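Local coordinates for protein FMN reductase (NADPH) (Bacillus subtilis, PDB 3N2S) that uses NADPH and a bound flavin mononucleotide to carry out FMN reductase chemistry, and also reduces nitroaromatic compounds, quinones and azo dyes, at residues 136-146 with 234-244. Sequence-based numbering, arbitrary orientation.
Sequences GGIRNELDKVT and RTYLNDYVKEK. With FMN (flavin mononucleotide), chain E.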
ATOM      1  N   GLY A 136      -1.674   0.612 -12.961  1.00 12.07           N
ATOM      2  CA  GLY A 136      -0.494  -0.245 -12.846  1.00 12.32           C
ATOM      3  C   GLY A 136       0.110  -0.525 -14.210  1.00 14.59           C
ATOM      4  O   GLY A 136       1.241  -0.999 -14.294  1.00 15.14           O
ATOM      5  N   GLY A 137      -0.653  -0.238 -15.270  1.00 13.04           N
ATOM      6  CA  GLY A 137      -0.254  -0.403 -16.662  1.00 12.57           C
ATOM      7  C   GLY A 137       1.053   0.276 -17.017  1.00 16.30           C
ATOM      8  O   GLY A 137       1.762  -0.190 -17.913  1.00 15.87           O
ATOM      9  N   ILE A 138       1.420   1.357 -16.295  1.00 13.26           N
ATOM     10  CA  ILE A 138       2.714   2.046 -16.495  1.00 14.25           C
ATOM     11  C   ILE A 138       3.913   1.077 -16.267  1.00 18.07           C
ATOM     12  O   ILE A 138       4.992   1.295 -16.826  1.00 17.61           O
ATOM     13  CB  ILE A 138       2.870   3.359 -15.669  1.00 17.08           C
ATOM     14  CG1 ILE A 138       2.901   3.092 -14.147  1.00 15.85           C
ATOM     15  CG2 ILE A 138       1.818   4.405 -16.068  1.00 17.38           C
ATOM     16  CD1 ILE A 138       3.475   4.239 -13.315  1.00 16.16           C
ATOM     17  N   ARG A 139       3.699  -0.022 -15.493  1.00 12.27           N
ATOM     18  CA  ARG A 139       4.769  -1.018 -15.258  1.00 12.99           C
ATOM     19  C   ARG A 139       5.075  -1.903 -16.481  1.00 17.69           C
ATOM     20  O   ARG A 139       5.981  -2.735 -16.412  1.00 17.84           O
ATOM     21  CB  ARG A 139       4.510  -1.874 -13.999  1.00 11.86           C
ATOM     22  CG  ARG A 139       4.552  -1.059 -12.708  1.00 12.81           C
ATOM     23  CD  ARG A 139       4.734  -1.930 -11.481  1.00 13.33           C
ATOM     24  NE  ARG A 139       3.777  -3.041 -11.423  1.00 14.31           N
ATOM     25  CZ  ARG A 139       2.533  -2.967 -10.946  1.00 29.05           C
ATOM     26  NH1 ARG A 139       2.050  -1.812 -10.498  1.00 15.90           N
ATOM     27  NH2 ARG A 139       1.747  -4.037 -10.957  1.00 17.73           N
ATOM     28  N   ASN A 140       4.342  -1.713 -17.603  1.00 14.32           N
ATOM     29  CA  ASN A 140       4.619  -2.432 -18.853  1.00 15.66           C
ATOM     30  C   ASN A 140       5.969  -1.977 -19.406  1.00 20.77           C
ATOM     31  O   ASN A 140       6.688  -2.784 -19.994  1.00 22.29           O
ATOM     32  CB  ASN A 140       3.525  -2.162 -19.914  1.00 17.61           C
ATOM     33  CG  ASN A 140       2.186  -2.793 -19.651  1.00 29.80           C
ATOM     34  OD1 ASN A 140       2.084  -3.849 -19.031  1.00 23.94           O
ATOM     35  ND2 ASN A 140       1.130  -2.180 -20.171  1.00 22.47           N
ATOM     36  N   GLU A 141       6.307  -0.683 -19.238  1.00 16.00           N
ATOM     37  CA  GLU A 141       7.512  -0.085 -19.812  1.00 16.07           C
ATOM     38  C   GLU A 141       8.141   0.914 -18.850  1.00 17.40           C
ATOM     39  O   GLU A 141       8.248   2.086 -19.180  1.00 15.77           O
ATOM     40  CB  GLU A 141       7.155   0.611 -21.143  1.00 17.70           C
ATOM     41  CG  GLU A 141       6.487  -0.291 -22.170  1.00 31.74           C
ATOM     42  CD  GLU A 141       6.895  -0.084 -23.614  1.00 58.52           C
ATOM     43  OE1 GLU A 141       5.995  -0.066 -24.483  1.00 60.57           O
ATOM     44  OE2 GLU A 141       8.113   0.034 -23.879  1.00 52.37           O
ATOM     45  N   LEU A 142       8.535   0.467 -17.645  1.00 17.69           N
ATOM     46  CA  LEU A 142       9.102   1.384 -16.654  1.00 18.08           C
ATOM     47  C   LEU A 142      10.329   2.178 -17.116  1.00 22.61           C
ATOM     48  O   LEU A 142      10.467   3.314 -16.691  1.00 22.55           O
ATOM     49  CB  LEU A 142       9.367   0.706 -15.312  1.00 17.82           C
ATOM     50  CG  LEU A 142       8.210   0.541 -14.336  1.00 21.30           C
ATOM     51  CD1 LEU A 142       8.740   0.050 -13.005  1.00 20.48           C
ATOM     52  CD2 LEU A 142       7.388   1.873 -14.145  1.00 19.29           C
ATOM     53  N   ASP A 143      11.187   1.615 -18.009  1.00 19.45           N
ATOM     54  CA  ASP A 143      12.372   2.318 -18.525  1.00 19.46           C
ATOM     55  C   ASP A 143      11.927   3.557 -19.286  1.00 20.41           C
ATOM     56  O   ASP A 143      12.489   4.624 -19.090  1.00 19.98           O
ATOM     57  CB  ASP A 143      13.243   1.402 -19.406  1.00 22.30           C
ATOM     58  CG  ASP A 143      14.711   1.836 -19.496  1.00 45.96           C
ATOM     59  OD1 ASP A 143      14.976   2.948 -20.011  1.00 49.32           O
ATOM     60  OD2 ASP A 143      15.594   1.045 -19.091  1.00 55.25           O
ATOM     61  N   LYS A 144      10.851   3.447 -20.083  1.00 16.30           N
ATOM     62  CA  LYS A 144      10.321   4.591 -20.819  1.00 14.86           C
ATOM     63  C   LYS A 144       9.573   5.552 -19.901  1.00 17.41           C
ATOM     64  O   LYS A 144       9.658   6.758 -20.103  1.00 18.14           O
ATOM     65  CB  LYS A 144       9.472   4.140 -22.019  1.00 17.56           C
ATOM     66  CG  LYS A 144      10.324   3.434 -23.074  1.00 30.52           C
ATOM     67  CD  LYS A 144       9.553   3.076 -24.336  1.00 47.71           C
ATOM     68  CE  LYS A 144      10.352   2.197 -25.280  1.00 52.34           C
ATOM     69  NZ  LYS A 144      11.633   2.825 -25.705  1.00 59.33           N
ATOM     70  N   VAL A 145       8.865   5.037 -18.880  1.00 14.97           N
ATOM     71  CA  VAL A 145       8.151   5.857 -17.884  1.00 14.74           C
ATOM     72  C   VAL A 145       9.163   6.724 -17.095  1.00 17.70           C
ATOM     73  O   VAL A 145       8.948   7.935 -16.953  1.00 15.05           O
ATOM     74  CB  VAL A 145       7.240   4.990 -16.968  1.00 19.20           C
ATOM     75  CG1 VAL A 145       6.697   5.798 -15.797  1.00 19.44           C
ATOM     76  CG2 VAL A 145       6.086   4.375 -17.772  1.00 18.82           C
ATOM     77  N   THR A 146      10.324   6.121 -16.691  1.00 14.43           N
ATOM     78  CA  THR A 146      11.353   6.875 -15.971  1.00 14.97           C
ATOM     79  C   THR A 146      11.942   7.980 -16.855  1.00 19.79           C
ATOM     80  O   THR A 146      12.315   9.030 -16.329  1.00 17.85           O
ATOM     81  CB  THR A 146      12.440   5.957 -15.370  1.00 26.21           C
ATOM     82  OG1 THR A 146      13.118   5.256 -16.410  1.00 28.93           O
ATOM     83  CG2 THR A 146      11.882   4.972 -14.341  1.00 24.42           C
ATOM     84  N   ARG A 234       5.448  -9.256 -17.207  1.00 21.77           N
ATOM     85  CA  ARG A 234       6.418  -8.220 -16.800  1.00 20.09           C
ATOM     86  C   ARG A 234       7.663  -8.812 -16.090  1.00 21.77           C
ATOM     87  O   ARG A 234       8.132  -8.289 -15.062  1.00 17.98           O
ATOM     88  CB  ARG A 234       5.747  -7.120 -15.948  1.00 18.76           C
ATOM     89  CG  ARG A 234       4.634  -6.365 -16.676  1.00 19.78           C
ATOM     90  CD  ARG A 234       3.788  -5.543 -15.719  1.00 14.25           C
ATOM     91  NE  ARG A 234       2.647  -4.923 -16.405  1.00 12.08           N
ATOM     92  CZ  ARG A 234       1.546  -4.485 -15.799  1.00 23.22           C
ATOM     93  NH1 ARG A 234       1.422  -4.577 -14.483  1.00 17.76           N
ATOM     94  NH2 ARG A 234       0.560  -3.958 -16.505  1.00 17.52           N
ATOM     95  N   THR A 235       8.189  -9.917 -16.651  1.00 18.37           N
ATOM     96  CA  THR A 235       9.383 -10.621 -16.124  1.00 17.81           C
ATOM     97  C   THR A 235      10.634  -9.718 -16.059  1.00 20.05           C
ATOM     98  O   THR A 235      11.440  -9.879 -15.143  1.00 19.07           O
ATOM     99  CB  THR A 235       9.657 -11.904 -16.942  1.00 25.59           C
ATOM    100  OG1 THR A 235      10.054 -11.540 -18.264  1.00 36.59           O
ATOM    101  CG2 THR A 235       8.459 -12.814 -17.004  1.00 16.96           C
ATOM    102  N   TYR A 236      10.762  -8.749 -16.995  1.00 15.62           N
ATOM    103  CA  TYR A 236      11.869  -7.783 -17.075  1.00 16.13           C
ATOM    104  C   TYR A 236      12.063  -7.006 -15.755  1.00 19.38           C
ATOM    105  O   TYR A 236      13.164  -6.519 -15.491  1.00 18.73           O
ATOM    106  CB  TYR A 236      11.681  -6.817 -18.268  1.00 18.41           C
ATOM    107  CG  TYR A 236      10.827  -5.597 -17.956  1.00 19.48           C
ATOM    108  CD1 TYR A 236      11.410  -4.392 -17.587  1.00 20.92           C
ATOM    109  CD2 TYR A 236       9.434  -5.661 -18.005  1.00 19.87           C
ATOM    110  CE1 TYR A 236      10.635  -3.281 -17.261  1.00 23.75           C
ATOM    111  CE2 TYR A 236       8.644  -4.550 -17.684  1.00 20.26           C
ATOM    112  CZ  TYR A 236       9.253  -3.362 -17.322  1.00 24.77           C
ATOM    113  OH  TYR A 236       8.507  -2.260 -17.021  1.00 23.50           O
ATOM    114  N   LEU A 237      10.976  -6.857 -14.951  1.00 14.27           N
ATOM    115  CA  LEU A 237      11.031  -6.153 -13.665  1.00 13.79           C
ATOM    116  C   LEU A 237      11.971  -6.814 -12.659  1.00 15.84           C
ATOM    117  O   LEU A 237      12.506  -6.123 -11.804  1.00 16.49           O
ATOM    118  CB  LEU A 237       9.633  -5.928 -13.068  1.00 13.45           C
ATOM    119  CG  LEU A 237       8.732  -4.928 -13.842  1.00 16.94           C
ATOM    120  CD1 LEU A 237       7.315  -4.947 -13.309  1.00 16.82           C
ATOM    121  CD2 LEU A 237       9.290  -3.503 -13.744  1.00 18.73           C
ATOM    122  N   ASN A 238      12.192  -8.138 -12.759  1.00 14.64           N
ATOM    123  CA  ASN A 238      13.127  -8.872 -11.881  1.00 15.64           C
ATOM    124  C   ASN A 238      14.487  -8.176 -11.887  1.00 21.52           C
ATOM    125  O   ASN A 238      15.034  -7.875 -10.820  1.00 21.64           O
ATOM    126  CB  ASN A 238      13.286 -10.334 -12.362  1.00 16.71           C
ATOM    127  CG  ASN A 238      12.059 -11.191 -12.238  1.00 27.70           C
ATOM    128  OD1 ASN A 238      11.000 -10.769 -11.748  1.00 22.17           O
ATOM    129  ND2 ASN A 238      12.169 -12.422 -12.707  1.00 22.23           N
ATOM    130  N   ASP A 239      14.985  -7.842 -13.105  1.00 17.69           N
ATOM    131  CA  ASP A 239      16.255  -7.157 -13.282  1.00 17.99           C
ATOM    132  C   ASP A 239      16.107  -5.660 -13.284  1.00 20.22           C
ATOM    133  O   ASP A 239      17.002  -4.995 -12.772  1.00 19.05           O
ATOM    134  CB  ASP A 239      16.958  -7.607 -14.579  1.00 20.38           C
ATOM    135  CG  ASP A 239      17.286  -9.095 -14.585  1.00 33.75           C
ATOM    136  OD1 ASP A 239      17.747  -9.615 -13.533  1.00 34.46           O
ATOM    137  OD2 ASP A 239      17.074  -9.739 -15.624  1.00 43.23           O
ATOM    138  N   TYR A 240      15.024  -5.113 -13.888  1.00 16.20           N
ATOM    139  CA  TYR A 240      14.850  -3.658 -13.968  1.00 15.71           C
ATOM    140  C   TYR A 240      14.769  -2.971 -12.605  1.00 18.44           C
ATOM    141  O   TYR A 240      15.367  -1.902 -12.443  1.00 17.36           O
ATOM    142  CB  TYR A 240      13.694  -3.234 -14.895  1.00 17.85           C
ATOM    143  CG  TYR A 240      13.645  -1.738 -15.088  1.00 20.81           C
ATOM    144  CD1 TYR A 240      14.478  -1.110 -16.009  1.00 22.88           C
ATOM    145  CD2 TYR A 240      12.841  -0.938 -14.282  1.00 21.85           C
ATOM    146  CE1 TYR A 240      14.493   0.272 -16.137  1.00 22.96           C
ATOM    147  CE2 TYR A 240      12.857   0.447 -14.392  1.00 22.47           C
ATOM    148  CZ  TYR A 240      13.674   1.045 -15.330  1.00 30.58           C
ATOM    149  OH  TYR A 240      13.690   2.411 -15.427  1.00 35.62           O
ATOM    150  N   VAL A 241      14.047  -3.568 -11.625  1.00 14.84           N
ATOM    151  CA  VAL A 241      13.992  -2.934 -10.293  1.00 15.62           C
ATOM    152  C   VAL A 241      15.401  -2.815  -9.659  1.00 18.16           C
ATOM    153  O   VAL A 241      15.713  -1.793  -9.062  1.00 15.98           O
ATOM    154  CB  VAL A 241      12.905  -3.486  -9.323  1.00 20.36           C
ATOM    155  CG1 VAL A 241      11.529  -3.516  -9.986  1.00 19.18           C
ATOM    156  CG2 VAL A 241      13.272  -4.846  -8.764  1.00 21.09           C
ATOM    157  N   LYS A 242      16.244  -3.851  -9.841  1.00 16.67           N
ATOM    158  CA  LYS A 242      17.643  -3.907  -9.373  1.00 16.13           C
ATOM    159  C   LYS A 242      18.487  -2.820 -10.030  1.00 21.95           C
ATOM    160  O   LYS A 242      19.298  -2.194  -9.349  1.00 21.55           O
ATOM    161  CB  LYS A 242      18.248  -5.299  -9.639  1.00 18.02           C
ATOM    162  CG  LYS A 242      17.635  -6.409  -8.795  1.00 24.48           C
ATOM    163  CD  LYS A 242      18.155  -7.773  -9.205  1.00 30.99           C
ATOM    164  CE  LYS A 242      17.381  -8.906  -8.564  1.00 48.58           C
ATOM    165  NZ  LYS A 242      17.652  -9.047  -7.102  1.00 61.55           N
ATOM    166  N   GLU A 243      18.258  -2.562 -11.344  1.00 19.87           N
ATOM    167  CA  GLU A 243      18.916  -1.521 -12.138  1.00 20.95           C
ATOM    168  C   GLU A 243      18.628  -0.140 -11.534  1.00 24.58           C
ATOM    169  O   GLU A 243      19.477   0.747 -11.600  1.00 23.46           O
ATOM    170  CB  GLU A 243      18.425  -1.593 -13.605  1.00 22.98           C
ATOM    171  CG  GLU A 243      19.130  -0.683 -14.599  1.00 35.69           C
ATOM    172  CD  GLU A 243      18.606  -0.772 -16.024  1.00 58.00           C
ATOM    173  OE1 GLU A 243      18.192  -1.877 -16.445  1.00 44.90           O
ATOM    174  OE2 GLU A 243      18.613   0.266 -16.724  1.00 52.41           O
ATOM    175  N   LYS A 244      17.433   0.038 -10.931  1.00 20.22           N
ATOM    176  CA  LYS A 244      17.039   1.298 -10.314  1.00 19.54           C
ATOM    177  C   LYS A 244      17.483   1.442  -8.863  1.00 22.73           C
ATOM    178  O   LYS A 244      17.233   2.476  -8.249  1.00 24.15           O
ATOM    179  CB  LYS A 244      15.524   1.545 -10.489  1.00 22.17           C
ATOM    180  CG  LYS A 244      15.120   1.818 -11.939  1.00 30.82           C
ATOM    181  CD  LYS A 244      15.464   3.231 -12.416  1.00 39.77           C
ATOM    182  CE  LYS A 244      16.446   3.239 -13.549  1.00 54.43           C
ATOM    183  NZ  LYS A 244      16.651   4.612 -14.076  1.00 65.75           N
TER
HETATM  184  N1  FMN E 400      -7.563  -0.450 -13.850  1.00 11.45           N
HETATM  185  C2  FMN E 400      -7.316  -0.090 -15.138  1.00 11.84           C
HETATM  186  O2  FMN E 400      -8.253   0.168 -15.917  1.00 12.13           O
HETATM  187  N3  FMN E 400      -6.041  -0.007 -15.602  1.00 11.57           N
HETATM  188  C4  FMN E 400      -4.889  -0.221 -14.886  1.00 11.69           C
HETATM  189  O4  FMN E 400      -3.753  -0.117 -15.366  1.00 12.20           O
HETATM  190  C4A FMN E 400      -5.097  -0.591 -13.468  1.00 11.22           C
HETATM  191  N5  FMN E 400      -4.069  -0.759 -12.675  1.00 11.16           N
HETATM  192  C5A FMN E 400      -4.335  -0.953 -11.302  1.00 11.25           C
HETATM  193  C6  FMN E 400      -3.220  -1.015 -10.425  1.00 11.52           C
HETATM  194  C7  FMN E 400      -3.404  -1.097  -9.052  1.00 11.89           C
HETATM  195  C7M FMN E 400      -2.189  -1.053  -8.138  1.00 12.99           C
HETATM  196  C8  FMN E 400      -4.742  -1.242  -8.512  1.00 12.05           C
HETATM  197  C8M FMN E 400      -4.981  -1.402  -7.052  1.00 13.35           C
HETATM  198  C9  FMN E 400      -5.873  -1.209  -9.380  1.00 11.75           C
HETATM  199  C9A FMN E 400      -5.700  -1.085 -10.778  1.00 11.27           C
HETATM  200  N10 FMN E 400      -6.777  -0.946 -11.693  1.00 11.16           N
HETATM  201  C10 FMN E 400      -6.565  -0.666 -13.006  1.00 11.44           C
HETATM  202  C1' FMN E 400      -8.166  -1.036 -11.190  1.00 11.28           C
HETATM  203  C2' FMN E 400      -8.518  -2.507 -10.922  1.00 11.32           C
HETATM  204  O2' FMN E 400      -8.743  -3.088 -12.137  1.00 10.83           O
HETATM  205  C3' FMN E 400      -9.815  -2.511 -10.118  1.00 11.82           C
HETATM  206  O3' FMN E 400      -9.524  -1.866  -8.841  1.00 12.78           O
HETATM  207  C4' FMN E 400     -10.409  -3.978  -9.928  1.00 12.64           C
HETATM  208  O4' FMN E 400     -10.984  -4.368 -11.191  1.00 13.83           O
HETATM  209  C5' FMN E 400     -11.586  -3.927  -8.915  1.00 12.92           C
HETATM  210  O5' FMN E 400     -12.580  -3.014  -9.466  1.00 12.55           O
HETATM  211  P   FMN E 400     -13.165  -1.775  -8.608  1.00 11.81           P
HETATM  212  O1P FMN E 400     -13.852  -2.301  -7.373  1.00 12.08           O
HETATM  213  O2P FMN E 400     -14.024  -1.130  -9.674  1.00 13.67           O
HETATM  214  O3P FMN E 400     -11.934  -0.886  -8.362  1.00 12.50           O
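The guanidinium of Arg234 has Arg139 CB and Gly136 O over one face and Asn140 OD1 at its edge, in plane. NE and NH2 both grip that one oxygen, at 2.9 Å from Arg234 NE to Asn140 OD1, approaching from the same face of the amide. The Arg139 guanidinium, with Gly136 O over one face, offset toward the rim, and Leu237 CD1 at its edge, stands almost perpendicular to that of Arg234, their planes 89° apart. Arg139 NH2 and Arg234 NH1 lie 3.6 Å apart; Glu105 of the second subunit, salt-bridged to Arg139 NE and Arg234 NH1, probably offsets part of this like-charge proximity. With an alanine in place of Arg234, Asn140 OD1 would probably lose both donors and Glu105 of the second subunit one of its two arginine mates.

The Tyr236 ring carries Leu237 CG over one face and has Arg139 O at its edge, near the ring plane. Tyr236 OH donates to Arg139 O (2.6 Å), from above the carbonyl plane, and accepts from Leu142 N along a nearly straight bond (172°). In this nitroreductase fold, the 3-10 turn 137-140 links strand 131-135 to helix 142-149 directly beside the flavin: Gly136 N donates to FMN N5 (2.8 Å) and Gly137 N to FMN O4. Segment 234-244, with helix 237-243, lies against this turn and the start of helix 142-149.

Further along, Tyr240, its CG anti to the backbone N (chi1 -173°), reaches across to helix 142-149. Asp143 OD2 and Thr146 OG1 lie at the ring edge, the latter 3.1 Å from Tyr240 OH, while Leu142 CB meets Tyr240 CE2, oblique to the ring. Leu142 CD1 also touches Leu237 CD2 at 3.7 Å, and Leu142 packs on Leu156 and Pro157 of strand 155-164.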